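Local structure of exotoxin 5 (Staphylococcus aureus subsp. aureus COL, 3R2I) at residues A[234-238]-A[239-243]. The protein is a superantigen-like exotoxin of unknown function, built from an OB-fold domain and a beta-grasp domain and probably acting outside the bacterial cell. Numbering follows the deposited sequence.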
# COMPACT_ATOMS: atom_id res chain seq x y z
N ASP A 234 -3.85 8.24 -1.06
CA ASP A 234 -3.79 8.82 0.27
C ASP A 234 -2.44 8.54 0.91
O ASP A 234 -1.89 7.44 0.84
CB ASP A 234 -4.85 8.25 1.19
CG ASP A 234 -6.25 8.53 0.74
OD1 ASP A 234 -6.48 9.14 -0.32
OD2 ASP A 234 -7.15 8.11 1.48
N VAL A 235 -2.01 9.54 1.65
CA VAL A 235 -0.73 9.60 2.31
C VAL A 235 -0.89 10.04 3.77
O VAL A 235 -1.90 10.65 4.12
CB VAL A 235 0.07 10.59 1.46
CG1 VAL A 235 0.64 11.78 2.24
CG2 VAL A 235 0.95 9.90 0.51
N MET A 236 0.08 9.72 4.62
CA MET A 236 0.04 10.14 6.02
C MET A 236 1.46 10.14 6.59
O MET A 236 2.35 9.55 6.00
CB MET A 236 -0.81 9.17 6.81
CG MET A 236 -0.14 7.81 7.01
SD MET A 236 -1.27 6.50 7.55
CE MET A 236 -2.13 6.19 6.00
N ASP A 237 1.66 10.84 7.71
CA ASP A 237 2.95 10.90 8.39
C ASP A 237 3.06 9.65 9.23
O ASP A 237 2.24 9.46 10.12
CB ASP A 237 3.03 12.11 9.32
CG ASP A 237 3.40 13.37 8.62
OD1 ASP A 237 3.95 13.32 7.47
OD2 ASP A 237 3.23 14.41 9.29
N SER A 238 4.07 8.83 8.99
CA SER A 238 4.16 7.57 9.70
C SER A 238 4.35 7.70 11.21
O SER A 238 4.00 6.80 11.96
CB SER A 238 5.25 6.69 9.06
OG SER A 238 6.53 7.18 9.34
N LYS A 239 4.87 8.83 11.67
CA LYS A 239 5.08 9.00 13.09
C LYS A 239 3.74 9.29 13.81
O LYS A 239 3.68 9.25 15.05
CB LYS A 239 6.14 10.07 13.43
CG LYS A 239 5.72 11.55 13.30
CD LYS A 239 5.94 12.25 11.92
CE LYS A 239 7.43 12.62 11.65
NZ LYS A 239 7.61 13.38 10.38
N GLN A 240 2.68 9.57 13.04
CA GLN A 240 1.38 9.85 13.61
C GLN A 240 0.53 8.61 13.76
O GLN A 240 -0.60 8.69 14.21
CB GLN A 240 0.67 10.87 12.76
CG GLN A 240 1.39 12.21 12.74
CD GLN A 240 1.49 12.82 14.12
OE1 GLN A 240 0.51 12.83 14.88
NE2 GLN A 240 2.66 13.31 14.46
N ILE A 241 1.03 7.47 13.33
CA ILE A 241 0.30 6.22 13.48
C ILE A 241 0.49 5.75 14.92
O ILE A 241 1.62 5.49 15.36
CB ILE A 241 0.85 5.13 12.53
CG1 ILE A 241 0.65 5.55 11.07
CG2 ILE A 241 0.14 3.79 12.81
CD1 ILE A 241 1.39 4.67 10.08
N LYS A 242 -0.60 5.69 15.67
CA LYS A 242 -0.58 5.25 17.04
C LYS A 242 -0.43 3.72 17.09
O LYS A 242 0.46 3.18 17.76
CB LYS A 242 -1.86 5.67 17.74
CG LYS A 242 -1.91 5.33 19.23
CD LYS A 242 -3.18 5.87 19.86
CE LYS A 242 -3.27 5.51 21.35
NZ LYS A 242 -4.51 6.03 22.03
N ASN A 243 -1.32 3.02 16.39
CA ASN A 243 -1.27 1.57 16.35
C ASN A 243 -2.05 1.04 15.17
O ASN A 243 -2.76 1.79 14.50
CB ASN A 243 -1.82 0.98 17.66
CG ASN A 243 -3.25 1.36 17.91
OD1 ASN A 243 -3.54 2.24 18.70
ND2 ASN A 243 -4.16 0.76 17.18
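Met236 and Ile241 meet on the buried side of a tight turn, their side chains crossing at about a right angle. The thioether SD of Met236 lies 4.1 Å from CD1 of Ile241 and equally near its CG1, so the sulfur rests against the end of the isoleucine's longer branch. That branch starts beside the backbone N (chi1 -64°) and extends back toward Ser238, bringing Ile241 CG1 within 3.7 Å of Ser238 O. Leu185 of helix 182-197 and Met213 of strand 207-213 touch both Met236 and Ile241, placing the pair in the domain core.

The turn itself is fixed by two backbone bonds. Gln240 N donates to Asp237 O at 3.0 Å with an N-H...O angle of 157°. Ile241 N reaches Ser238 O at 3.3 Å; this second bond is weak. On the outer side Asp237 CB packs against two aliphatic chains that approach from the same side, Gln240 CG at 3.8 Å and Lys239 CD at 3.9 Å. Bends at chi2 and chi3 fold Lys239 back over the aspartate, yet its NZ stays 4.6 Å from Asp237 OD2, too far for a salt bridge. Ser238 OG hydrogen-bonds with Lys177 O and Ser152 OG, tying the turn to two other parts of the same chain.

Successive i to i+3 bonds, the second of them weak, with helical backbone angles, define one short turn of 3-10 helix, residues 238-240. It joins strand 235-237, paired with 179-181, to strand 241-248, the central strand of the five-stranded mixed sheet of the beta-grasp domain.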